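Local coordinates for protein coenzyme f420-dependent n5,n10-methylenetetrahydromethanopterin reductase (Methanopyrus kandleri, PDB 1EZW) that catalyses the reversible, coenzyme F420-dependent reduction of methylene-tetrahydromethanopterin to methyl-tetrahydromethanopterin in methanogenesis from carbon dioxide, at residues T70-I75 with P115-E120; S78-L83 with A91-G96; A130-K135 with L183-E188; P146-G151 with T156-V161. All blocks are in the same frame, centred on the assembly; numbering follows the deposited sequence.

Interaction 1: T70-I75 with P115-E120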
loop_
_atom_site.group_PDB
_atom_site.type_symbol
_atom_site.label_atom_id
_atom_site.label_comp_id
_atom_site.label_asym_id
_atom_site.label_seq_id
_atom_site.Cartn_x
_atom_site.Cartn_y
_atom_site.Cartn_z
ATOM N N THR A 70 -26.600 9.685 5.481
ATOM C CA THR A 70 -26.044 8.693 6.388
ATOM C C THR A 70 -24.775 9.138 7.104
ATOM O O THR A 70 -24.300 8.418 7.985
ATOM C CB THR A 70 -25.769 7.387 5.655
ATOM O OG1 THR A 70 -24.752 7.648 4.676
ATOM C CG2 THR A 70 -27.092 6.826 4.964
ATOM N N ARG A 71 -24.206 10.280 6.707
ATOM C CA ARG A 71 -23.010 10.822 7.383
ATOM C C ARG A 71 -23.187 12.326 7.355
ATOM O O ARG A 71 -23.743 12.871 6.405
ATOM C CB ARG A 71 -21.728 10.533 6.584
ATOM C CG ARG A 71 -21.445 9.050 6.391
ATOM C CD ARG A 71 -20.137 8.956 5.561
ATOM N NE ARG A 71 -19.795 7.576 5.190
ATOM C CZ ARG A 71 -20.434 6.893 4.242
ATOM N NH1 ARG A 71 -20.086 5.642 3.945
ATOM N NH2 ARG A 71 -21.435 7.469 3.590
ATOM N N HIS A 72 -22.682 13.017 8.375
ATOM C CA HIS A 72 -22.753 14.467 8.391
ATOM C C HIS A 72 -21.953 14.984 7.192
ATOM O O HIS A 72 -20.917 14.423 6.834
ATOM C CB HIS A 72 -22.121 14.967 9.696
ATOM C CG HIS A 72 -22.375 16.416 9.988
ATOM N ND1 HIS A 72 -21.744 17.435 9.313
ATOM C CD2 HIS A 72 -23.210 17.008 10.884
ATOM C CE1 HIS A 72 -22.184 18.604 9.776
ATOM N NE2 HIS A 72 -23.071 18.368 10.734
ATOM N N PRO A 73 -22.419 16.038 6.525
ATOM C CA PRO A 73 -21.654 16.526 5.388
ATOM C C PRO A 73 -20.208 16.918 5.676
ATOM O O PRO A 73 -19.374 16.845 4.779
ATOM C CB PRO A 73 -22.528 17.681 4.857
ATOM C CG PRO A 73 -23.307 18.103 6.029
ATOM C CD PRO A 73 -23.696 16.791 6.645
ATOM N N LEU A 74 -19.887 17.288 6.929
ATOM C CA LEU A 74 -18.516 17.648 7.262
ATOM C C LEU A 74 -17.677 16.362 7.292
ATOM O O LEU A 74 -16.485 16.413 7.032
ATOM C CB LEU A 74 -18.429 18.343 8.637
ATOM C CG LEU A 74 -18.919 19.802 8.594
ATOM C CD1 LEU A 74 -19.024 20.347 10.056
ATOM C CD2 LEU A 74 -17.924 20.671 7.774
ATOM N N ILE A 75 -18.306 15.239 7.650
ATOM C CA ILE A 75 -17.592 13.948 7.621
ATOM C C ILE A 75 -17.365 13.546 6.137
ATOM O O ILE A 75 -16.276 13.079 5.758
ATOM C CB ILE A 75 -18.373 12.885 8.370
ATOM C CG1 ILE A 75 -18.328 13.205 9.878
ATOM C CG2 ILE A 75 -17.803 11.485 8.082
ATOM C CD1 ILE A 75 -16.902 13.197 10.456
ATOM N N PRO A 115 -34.520 17.091 8.020
ATOM C CA PRO A 115 -33.454 18.112 8.084
ATOM C C PRO A 115 -32.519 17.548 9.169
ATOM O O PRO A 115 -32.292 18.163 10.224
ATOM C CB PRO A 115 -34.227 19.361 8.530
ATOM C CG PRO A 115 -35.246 18.780 9.483
ATOM C CD PRO A 115 -35.761 17.598 8.666
ATOM N N ILE A 116 -31.962 16.365 8.884
ATOM C CA ILE A 116 -31.122 15.638 9.834
ATOM C C ILE A 116 -30.026 16.421 10.535
ATOM O O ILE A 116 -29.830 16.279 11.744
ATOM C CB ILE A 116 -30.450 14.387 9.171
ATOM C CG1 ILE A 116 -31.519 13.410 8.678
ATOM C CG2 ILE A 116 -29.524 13.678 10.199
ATOM C CD1 ILE A 116 -30.968 12.110 8.049
ATOM N N TRP A 117 -29.337 17.268 9.790
ATOM C CA TRP A 117 -28.205 17.999 10.352
ATOM C C TRP A 117 -28.439 19.442 10.768
ATOM O O TRP A 117 -27.497 20.220 10.938
ATOM C CB TRP A 117 -26.986 17.891 9.417
ATOM C CG TRP A 117 -26.671 16.455 8.992
ATOM C CD1 TRP A 117 -26.717 15.951 7.714
ATOM C CD2 TRP A 117 -26.313 15.344 9.841
ATOM N NE1 TRP A 117 -26.415 14.612 7.720
ATOM C CE2 TRP A 117 -26.166 14.213 9.005
ATOM C CE3 TRP A 117 -26.110 15.198 11.230
ATOM C CZ2 TRP A 117 -25.814 12.944 9.503
ATOM C CZ3 TRP A 117 -25.765 13.933 11.730
ATOM C CH2 TRP A 117 -25.617 12.821 10.855
ATOM N N ASN A 118 -29.717 19.790 10.950
ATOM C CA ASN A 118 -30.061 21.115 11.473
ATOM C C ASN A 118 -31.024 20.761 12.625
ATOM O O ASN A 118 -32.242 20.734 12.450
ATOM C CB ASN A 118 -30.760 21.972 10.420
ATOM C CG ASN A 118 -31.002 23.398 10.927
ATOM O OD1 ASN A 118 -30.905 23.631 12.112
ATOM N ND2 ASN A 118 -31.318 24.325 10.040
ATOM N N PRO A 119 -30.473 20.477 13.815
ATOM C CA PRO A 119 -31.195 20.096 15.026
ATOM C C PRO A 119 -32.337 21.000 15.440
ATOM O O PRO A 119 -33.314 20.526 16.022
ATOM C CB PRO A 119 -30.082 20.025 16.076
ATOM C CG PRO A 119 -28.917 19.534 15.230
ATOM C CD PRO A 119 -29.026 20.527 14.108
ATOM N N GLU A 120 -32.244 22.283 15.143
ATOM C CA GLU A 120 -33.354 23.145 15.544
ATOM C C GLU A 120 -34.471 23.221 14.521
ATOM O O GLU A 120 -35.538 23.771 14.804
ATOM C CB GLU A 120 -32.853 24.542 15.906
ATOM C CG GLU A 120 -31.867 25.150 14.949
ATOM C CD GLU A 120 -31.179 26.387 15.542
ATOM O OE1 GLU A 120 -31.821 27.460 15.618
ATOM O OE2 GLU A 120 -30.003 26.283 15.959
HETATM O O HOH W 1 -24.965 19.958 12.037
#
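The indole of W117 is held between two layers: CG2 of I116, its own neighbour in the chain, lies over one face, and H72 CA and P73 CD lie over the opposite face. This is where the lead-in to helix 73-86 of the TIM barrel meets a type I turn, P115 to N118, in the long excursion before helix 127-142. H72 CA and P73 CD both make CH-pi contacts with the five-membered ring, P73 CD standing 3.7 Å from its centroid. The imidazole of H72 leans against the same indole with the planes at 51°, and its CD2 comes within 3.4 Å of W117 CE3. H72 is the N-cap of helix 73-86: with CG anti to the backbone N (chi1 -168°), its ring turns so that ND1 accepts from L74 N at 3.0 Å, nearly in the ring plane. W117 NE1 is satisfied by P68 O, and Y69 of the second subunit packs on the same tryptophan. A leucine in place of W117 would probably leave P68 O without its donor and open a gap beside H72 and P73. Also at the imidazole edge, in its plane, a water lies 2.8 Å from H72 NE2 and probably donates to W117 O.

Interaction 2: S78-L83 with A91-G96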
loop_
_atom_site.group_PDB
_atom_site.type_symbol
_atom_site.label_atom_id
_atom_site.label_comp_id
_atom_site.label_asym_id
_atom_site.label_seq_id
_atom_site.Cartn_x
_atom_site.Cartn_y
_atom_site.Cartn_z
ATOM N N SER A 78 -14.465 15.654 4.905
ATOM C CA SER A 78 -13.216 15.097 5.398
ATOM C C SER A 78 -12.809 13.851 4.584
ATOM O O SER A 78 -11.622 13.738 4.186
ATOM C CB SER A 78 -13.366 14.712 6.887
ATOM O OG SER A 78 -12.163 14.083 7.366
ATOM N N ASN A 79 -13.754 12.921 4.352
ATOM C CA ASN A 79 -13.458 11.708 3.550
ATOM C C ASN A 79 -12.888 12.099 2.191
ATOM O O ASN A 79 -11.846 11.587 1.779
ATOM C CB ASN A 79 -14.697 10.865 3.284
ATOM C CG ASN A 79 -15.188 10.182 4.500
ATOM O OD1 ASN A 79 -14.470 10.106 5.474
ATOM N ND2 ASN A 79 -16.413 9.638 4.453
ATOM N N ILE A 80 -13.573 13.016 1.503
ATOM C CA ILE A 80 -13.109 13.424 0.181
ATOM C C ILE A 80 -11.746 14.090 0.219
ATOM O O ILE A 80 -10.867 13.769 -0.624
ATOM C CB ILE A 80 -14.162 14.349 -0.498
ATOM C CG1 ILE A 80 -15.467 13.573 -0.645
ATOM C CG2 ILE A 80 -13.597 14.932 -1.795
ATOM C CD1 ILE A 80 -15.382 12.339 -1.545
ATOM N N ALA A 81 -11.502 14.987 1.181
ATOM C CA ALA A 81 -10.213 15.610 1.259
ATOM C C ALA A 81 -9.106 14.566 1.545
ATOM O O ALA A 81 -7.997 14.682 1.031
ATOM C CB ALA A 81 -10.200 16.692 2.347
ATOM N N THR A 82 -9.445 13.554 2.339
ATOM C CA THR A 82 -8.459 12.520 2.739
ATOM C C THR A 82 -8.121 11.646 1.532
ATOM O O THR A 82 -6.954 11.398 1.268
ATOM C CB THR A 82 -9.014 11.693 3.912
ATOM O OG1 THR A 82 -9.305 12.590 4.998
ATOM C CG2 THR A 82 -7.966 10.640 4.422
ATOM N N LEU A 83 -9.162 11.162 0.848
ATOM C CA LEU A 83 -8.963 10.363 -0.365
ATOM C C LEU A 83 -8.166 11.192 -1.363
ATOM O O LEU A 83 -7.264 10.664 -2.014
ATOM C CB LEU A 83 -10.289 10.007 -1.002
ATOM C CG LEU A 83 -10.218 9.178 -2.293
ATOM C CD1 LEU A 83 -9.435 7.863 -2.073
ATOM C CD2 LEU A 83 -11.643 8.825 -2.711
ATOM N N ALA A 91 -9.184 12.570 -6.374
ATOM C CA ALA A 91 -10.536 12.358 -5.922
ATOM C C ALA A 91 -11.603 12.993 -6.804
ATOM O O ALA A 91 -11.363 14.024 -7.432
ATOM C CB ALA A 91 -10.703 12.890 -4.485
ATOM N N ILE A 92 -12.758 12.360 -6.788
ATOM C CA ILE A 92 -13.965 12.879 -7.460
ATOM C C ILE A 92 -15.111 12.642 -6.485
ATOM O O ILE A 92 -15.063 11.742 -5.623
ATOM C CB ILE A 92 -14.246 12.174 -8.811
ATOM C CG1 ILE A 92 -14.446 10.670 -8.600
ATOM C CG2 ILE A 92 -13.123 12.497 -9.790
ATOM C CD1 ILE A 92 -14.506 9.806 -9.901
ATOM N N ILE A 93 -16.184 13.432 -6.595
ATOM C CA ILE A 93 -17.323 13.231 -5.703
ATOM C C ILE A 93 -18.555 12.842 -6.537
ATOM O O ILE A 93 -18.819 13.515 -7.538
ATOM C CB ILE A 93 -17.697 14.564 -5.004
ATOM C CG1 ILE A 93 -16.547 15.046 -4.127
ATOM C CG2 ILE A 93 -19.003 14.371 -4.193
ATOM C CD1 ILE A 93 -16.672 16.541 -3.733
ATOM N N GLY A 94 -19.260 11.778 -6.130
ATOM C CA GLY A 94 -20.522 11.368 -6.746
ATOM C C GLY A 94 -21.556 11.561 -5.631
ATOM O O GLY A 94 -21.470 10.905 -4.614
ATOM N N MET A 95 -22.545 12.448 -5.796
ATOM C CA MET A 95 -23.496 12.692 -4.712
ATOM C C MET A 95 -24.924 12.514 -5.225
ATOM O O MET A 95 -25.268 13.037 -6.267
ATOM C CB MET A 95 -23.304 14.144 -4.234
ATOM C CG MET A 95 -24.243 14.565 -3.116
ATOM S SD MET A 95 -23.972 13.672 -1.567
ATOM C CE MET A 95 -22.332 14.219 -1.169
ATOM N N GLY A 96 -25.723 11.760 -4.506
ATOM C CA GLY A 96 -27.115 11.547 -4.882
ATOM C C GLY A 96 -28.000 11.673 -3.665
ATOM O O GLY A 96 -27.543 11.994 -2.579
#
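Helix 73-86 ends in a short connection, after which the chain returns as the segment 91-96, whose residues 93-95 form a strand of the parallel barrel sheet. The two backbones come closest near that connection, with L83 CA and A91 CA 6.1 Å apart, and they separate toward S78 and G96. I80 has the largest share of the contact. Its CG2, anti to the backbone N, meets I93 CG1 at 3.8 Å, while I80 CD1 approaches the same I93 CG1 at 3.9 Å, so that the methylene of I93 sits against both branches of I80. The two side chains cross at about a right angle. Nearer the connection, A91 CB lies 4.0 Å from I80 O and 4.3 Å from L83 CG. I171 touches both I80 and I93, and helix 127-142 adds I138 and Y139 against I93. On another side of the helix, T82 OG1 donates to S78 O at 2.7 Å and accepts from S44 N of the second subunit. Between the side chains the contact is apolar, consistent with the segments being held by packing and burial, and I92 O, near I80 CD1, is buried without a polar partner.

Interaction 3: A130-K135 with L183-E188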
loop_
_atom_site.group_PDB
_atom_site.type_symbol
_atom_site.label_atom_id
_atom_site.label_comp_id
_atom_site.label_asym_id
_atom_site.label_seq_id
_atom_site.Cartn_x
_atom_site.Cartn_y
_atom_site.Cartn_z
ATOM N N ALA A 130 -31.136 19.514 -0.127
ATOM C CA ALA A 130 -30.124 18.882 0.736
ATOM C C ALA A 130 -28.799 18.718 -0.039
ATOM O O ALA A 130 -27.726 18.994 0.508
ATOM C CB ALA A 130 -30.616 17.520 1.264
ATOM N N ILE A 131 -28.869 18.305 -1.302
ATOM C CA ILE A 131 -27.660 18.137 -2.108
ATOM C C ILE A 131 -26.971 19.483 -2.344
ATOM O O ILE A 131 -25.755 19.587 -2.293
ATOM C CB ILE A 131 -27.983 17.408 -3.438
ATOM C CG1 ILE A 131 -28.353 15.944 -3.127
ATOM C CG2 ILE A 131 -26.722 17.486 -4.400
ATOM C CD1 ILE A 131 -28.827 15.125 -4.331
ATOM N N ARG A 132 -27.739 20.547 -2.622
ATOM C CA ARG A 132 -27.108 21.849 -2.786
ATOM C C ARG A 132 -26.351 22.241 -1.505
ATOM O O ARG A 132 -25.271 22.819 -1.576
ATOM C CB ARG A 132 -28.188 22.930 -3.037
ATOM C CG ARG A 132 -28.849 22.857 -4.378
ATOM C CD ARG A 132 -29.995 23.902 -4.388
ATOM N NE ARG A 132 -30.691 23.934 -5.668
ATOM C CZ ARG A 132 -30.283 24.615 -6.733
ATOM N NH1 ARG A 132 -31.009 24.566 -7.853
ATOM N NH2 ARG A 132 -29.178 25.347 -6.695
ATOM N N GLU A 133 -26.953 21.976 -0.354
ATOM C CA GLU A 133 -26.345 22.363 0.921
ATOM C C GLU A 133 -25.104 21.536 1.202
ATOM O O GLU A 133 -24.091 22.086 1.627
ATOM C CB GLU A 133 -27.337 22.233 2.077
ATOM C CG GLU A 133 -28.520 23.243 1.886
ATOM C CD GLU A 133 -29.428 23.341 3.071
ATOM O OE1 GLU A 133 -30.455 24.067 2.951
ATOM O OE2 GLU A 133 -29.166 22.733 4.131
ATOM N N VAL A 134 -25.188 20.241 0.961
ATOM C CA VAL A 134 -23.998 19.410 1.195
ATOM C C VAL A 134 -22.889 19.901 0.283
ATOM O O VAL A 134 -21.719 19.942 0.680
ATOM C CB VAL A 134 -24.230 17.909 0.916
ATOM C CG1 VAL A 134 -22.905 17.141 1.140
ATOM C CG2 VAL A 134 -25.256 17.366 1.832
ATOM N N LYS A 135 -23.216 20.257 -0.965
ATOM C CA LYS A 135 -22.179 20.763 -1.841
ATOM C C LYS A 135 -21.510 22.018 -1.249
ATOM O O LYS A 135 -20.272 22.137 -1.247
ATOM C CB LYS A 135 -22.744 21.081 -3.238
ATOM C CG LYS A 135 -21.617 21.430 -4.180
ATOM C CD LYS A 135 -22.061 22.174 -5.434
ATOM C CE LYS A 135 -20.829 22.540 -6.272
ATOM N NZ LYS A 135 -21.032 23.657 -7.248
ATOM N N LEU A 183 -32.060 16.545 -12.463
ATOM C CA LEU A 183 -31.309 16.823 -13.684
ATOM C C LEU A 183 -31.079 18.306 -13.854
ATOM O O LEU A 183 -30.000 18.735 -14.221
ATOM C CB LEU A 183 -32.043 16.276 -14.921
ATOM C CG LEU A 183 -32.055 14.746 -15.106
ATOM C CD1 LEU A 183 -33.100 14.381 -16.179
ATOM C CD2 LEU A 183 -30.648 14.259 -15.554
ATOM N N LYS A 184 -32.115 19.103 -13.598
ATOM C CA LYS A 184 -31.951 20.542 -13.736
ATOM C C LYS A 184 -30.958 21.098 -12.681
ATOM O O LYS A 184 -30.094 21.927 -12.975
ATOM C CB LYS A 184 -33.333 21.194 -13.595
ATOM C CG LYS A 184 -33.366 22.607 -14.051
ATOM C CD LYS A 184 -34.818 23.132 -13.986
ATOM C CE LYS A 184 -34.884 24.558 -14.515
ATOM N NZ LYS A 184 -33.892 25.383 -13.787
ATOM N N THR A 185 -31.076 20.606 -11.454
ATOM C CA THR A 185 -30.172 21.046 -10.385
ATOM C C THR A 185 -28.713 20.703 -10.733
ATOM O O THR A 185 -27.798 21.485 -10.498
ATOM C CB THR A 185 -30.558 20.356 -9.054
ATOM O OG1 THR A 185 -31.921 20.703 -8.742
ATOM C CG2 THR A 185 -29.621 20.811 -7.889
ATOM N N ALA A 186 -28.508 19.515 -11.286
ATOM C CA ALA A 186 -27.162 19.090 -11.646
ATOM C C ALA A 186 -26.604 20.001 -12.752
ATOM O O ALA A 186 -25.453 20.384 -12.727
ATOM C CB ALA A 186 -27.193 17.602 -12.088
ATOM N N GLY A 187 -27.443 20.395 -13.721
ATOM C CA GLY A 187 -26.922 21.275 -14.761
ATOM C C GLY A 187 -26.554 22.625 -14.180
ATOM O O GLY A 187 -25.653 23.327 -14.652
ATOM N N GLU A 188 -27.206 22.993 -13.100
ATOM C CA GLU A 188 -26.917 24.276 -12.501
ATOM C C GLU A 188 -25.691 24.280 -11.594
ATOM O O GLU A 188 -24.897 25.218 -11.627
ATOM C CB GLU A 188 -28.125 24.773 -11.685
ATOM C CG GLU A 188 -27.824 26.052 -10.918
ATOM C CD GLU A 188 -28.957 26.479 -9.983
ATOM O OE1 GLU A 188 -28.627 27.173 -8.983
ATOM O OE2 GLU A 188 -30.144 26.141 -10.238
HETATM O O HOH W 2 -32.905 22.466 -6.931
#
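R132 and E188 meet end-on, the two terminal nitrogens of the guanidinium each taking one carboxylate oxygen. R132 NH1 donates to E188 OE2 at 3.0 Å in an almost straight bond (178°), and R132 NH2 reaches E188 OE1 at the same distance of 3.0 Å. Both oxygens lie close to the guanidinium plane, yet the carboxylate is tilted: the planes stand 56° apart, and the donors approach from above the carboxylate rather than within its plane. The arginine reaches across to the other helix because its chain is extended from CG to NE; E188 reaches back with CG anti to the backbone N (chi1 174°).

The contact joins helix 127-142 to helix 180-189, two helices on the outside of the (beta/alpha)8 barrel that flank strand 173-176. On their inner side the packing is apolar and buried, with M175 of that strand touching both I131 and T185. From this buried side T185 CG2 reaches over one face of the guanidinium, 4.0 Å from R132 NE, and T185 OG1 donates its proton to I181 O one turn back in its own helix.

On the partly exposed side, where R132 and E188 lie, water takes part in the contact. A water accepts from R132 NE at 2.9 Å and donates to T185 OG1 at 2.7 Å, bridging the two helices beside the salt bridge. Replacing R132 by a leucine would probably leave the E188 carboxylate without its countercharge and the bridging water without its donor. K184, on the same helix as E188, pairs with E216; its like-charged NZ is 6.6 Å from R132 NH1.

Interaction 4: P146-G151 with T156-V161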
loop_
_atom_site.group_PDB
_atom_site.type_symbol
_atom_site.label_atom_id
_atom_site.label_comp_id
_atom_site.label_asym_id
_atom_site.label_seq_id
_atom_site.Cartn_x
_atom_site.Cartn_y
_atom_site.Cartn_z
ATOM N N PRO A 146 -12.891 28.471 7.714
ATOM C CA PRO A 146 -13.829 27.669 8.495
ATOM C C PRO A 146 -15.163 27.527 7.761
ATOM O O PRO A 146 -15.609 28.438 7.042
ATOM C CB PRO A 146 -13.975 28.473 9.788
ATOM C CG PRO A 146 -13.838 29.901 9.244
ATOM C CD PRO A 146 -12.579 29.720 8.434
ATOM N N VAL A 147 -15.796 26.379 7.915
ATOM C CA VAL A 147 -17.080 26.215 7.284
ATOM C C VAL A 147 -18.119 26.895 8.188
ATOM O O VAL A 147 -18.136 26.671 9.377
ATOM C CB VAL A 147 -17.457 24.749 7.170
ATOM C CG1 VAL A 147 -18.823 24.645 6.530
ATOM C CG2 VAL A 147 -16.377 23.991 6.388
ATOM N N GLU A 148 -18.950 27.756 7.613
ATOM C CA GLU A 148 -20.005 28.425 8.365
ATOM C C GLU A 148 -21.159 28.412 7.416
ATOM O O GLU A 148 -21.141 29.091 6.385
ATOM C CB GLU A 148 -19.602 29.855 8.728
ATOM C CG GLU A 148 -18.525 29.896 9.811
ATOM C CD GLU A 148 -18.155 31.320 10.226
ATOM O OE1 GLU A 148 -18.081 31.592 11.445
ATOM O OE2 GLU A 148 -17.929 32.155 9.330
ATOM N N TYR A 149 -22.141 27.602 7.735
ATOM C CA TYR A 149 -23.276 27.479 6.846
ATOM C C TYR A 149 -24.559 27.173 7.578
ATOM O O TYR A 149 -24.636 26.255 8.387
ATOM C CB TYR A 149 -23.001 26.373 5.799
ATOM C CG TYR A 149 -24.050 26.339 4.730
ATOM C CD1 TYR A 149 -24.054 27.282 3.720
ATOM C CD2 TYR A 149 -25.092 25.414 4.780
ATOM C CE1 TYR A 149 -25.075 27.313 2.759
ATOM C CE2 TYR A 149 -26.121 25.431 3.830
ATOM C CZ TYR A 149 -26.101 26.382 2.825
ATOM O OH TYR A 149 -27.083 26.400 1.859
ATOM N N GLU A 150 -25.593 27.953 7.278
ATOM C CA GLU A 150 -26.874 27.740 7.910
ATOM C C GLU A 150 -27.912 27.522 6.824
ATOM O O GLU A 150 -28.356 28.471 6.179
ATOM C CB GLU A 150 -27.253 28.943 8.779
ATOM C CG GLU A 150 -28.642 28.784 9.375
ATOM C CD GLU A 150 -28.936 29.769 10.501
ATOM O OE1 GLU A 150 -30.097 29.774 10.976
ATOM O OE2 GLU A 150 -28.014 30.512 10.921
ATOM N N GLY A 151 -28.304 26.274 6.612
ATOM C CA GLY A 151 -29.282 26.006 5.574
ATOM C C GLY A 151 -30.486 25.376 6.226
ATOM O O GLY A 151 -30.624 25.438 7.454
ATOM N N THR A 156 -24.243 24.494 10.572
ATOM C CA THR A 156 -23.000 24.236 11.295
ATOM C C THR A 156 -22.729 25.356 12.285
ATOM O O THR A 156 -23.442 26.385 12.307
ATOM C CB THR A 156 -21.794 24.227 10.346
ATOM O OG1 THR A 156 -21.536 25.551 9.861
ATOM C CG2 THR A 156 -22.051 23.316 9.144
ATOM N N GLY A 157 -21.728 25.134 13.130
ATOM C CA GLY A 157 -21.234 26.172 14.013
ATOM C C GLY A 157 -20.067 26.739 13.203
ATOM O O GLY A 157 -20.100 26.730 11.974
ATOM N N THR A 158 -19.030 27.266 13.847
ATOM C CA THR A 158 -17.876 27.769 13.099
ATOM C C THR A 158 -16.917 26.600 13.077
ATOM O O THR A 158 -16.168 26.370 14.015
ATOM C CB THR A 158 -17.269 28.978 13.804
ATOM O OG1 THR A 158 -18.258 30.023 13.761
ATOM C CG2 THR A 158 -16.018 29.433 13.114
ATOM N N ALA A 159 -16.931 25.877 11.961
ATOM C CA ALA A 159 -16.152 24.646 11.874
ATOM C C ALA A 159 -14.801 24.800 11.197
ATOM O O ALA A 159 -14.724 24.800 9.977
ATOM C CB ALA A 159 -16.989 23.607 11.144
ATOM N N ASP A 160 -13.741 24.949 11.993
ATOM C CA ASP A 160 -12.432 25.102 11.421
ATOM C C ASP A 160 -12.038 23.775 10.777
ATOM O O ASP A 160 -12.627 22.714 11.067
ATOM C CB ASP A 160 -11.431 25.542 12.490
ATOM C CG ASP A 160 -11.223 24.513 13.558
ATOM O OD1 ASP A 160 -12.203 23.942 14.080
ATOM O OD2 ASP A 160 -10.051 24.285 13.908
ATOM N N VAL A 161 -11.074 23.872 9.882
ATOM C CA VAL A 161 -10.621 22.722 9.104
ATOM C C VAL A 161 -9.115 22.652 9.075
ATOM O O VAL A 161 -8.451 23.610 8.724
ATOM C CB VAL A 161 -11.103 22.859 7.645
ATOM C CG1 VAL A 161 -10.624 21.665 6.824
ATOM C CG2 VAL A 161 -12.635 22.944 7.593
#
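An irregular antiparallel pairing of two loop segments, between helix 127-142 and strand 173-176 of the barrel, brings 146-151 alongside 156-161. Its one regular bridge is the hydrogen-bonded pair V147 and A159: V147 N donates to A159 O at 2.8 Å, and A159 N returns a bond of 3.0 Å to V147 O. Farther along the pattern changes. T156 N still donates to Y149 O at 2.8 Å, but Y149 N is received by a side chain, T156 OG1, at 3.0 Å. That hydroxyl sits between the backbone N and the carbonyl carbon (chi1 70°), where it can also give its own proton to G157 O at 2.8 Å. On the exposed side, E148 and T158 lie side by side, and T158 OG1 donates to the anti lone pair of E148 OE1 at 2.8 Å. D160, pointing away, pairs with K162 and with K105 of the second subunit. The buried side is apolar, with V147 CG2 against V161 CG2 at 4.1 Å and V147 CB near A159 CB. This side faces the barrel's outer helices: L74 of helix 73-86 packs on V147 and A159, and Y141 of helix 127-142 touches V161.

How the interactions relate
Along the chain, interaction 1 opens first and encloses interaction 2; interaction 3 follows and encloses interaction 4. Interactions 1 and 2 share helix 73-86, their centres about 16 Å apart, while interaction 3 joins helix 127-142 to helix 180-189. M95 of interaction 2 packs on I131 and V134 of interaction 3, and P73 of interaction 1 reaches V134 too. The excursion of interaction 4, its centre about 12 Å from that of interaction 1, lies on L74 and meets E133 through Y149. Together they lie on one flank of the barrel, where strand 93-95, its outer helices and the connecting segments meet. Interactions 1, 2 and 4 touch the second subunit, whereas no other chain touches interaction 3.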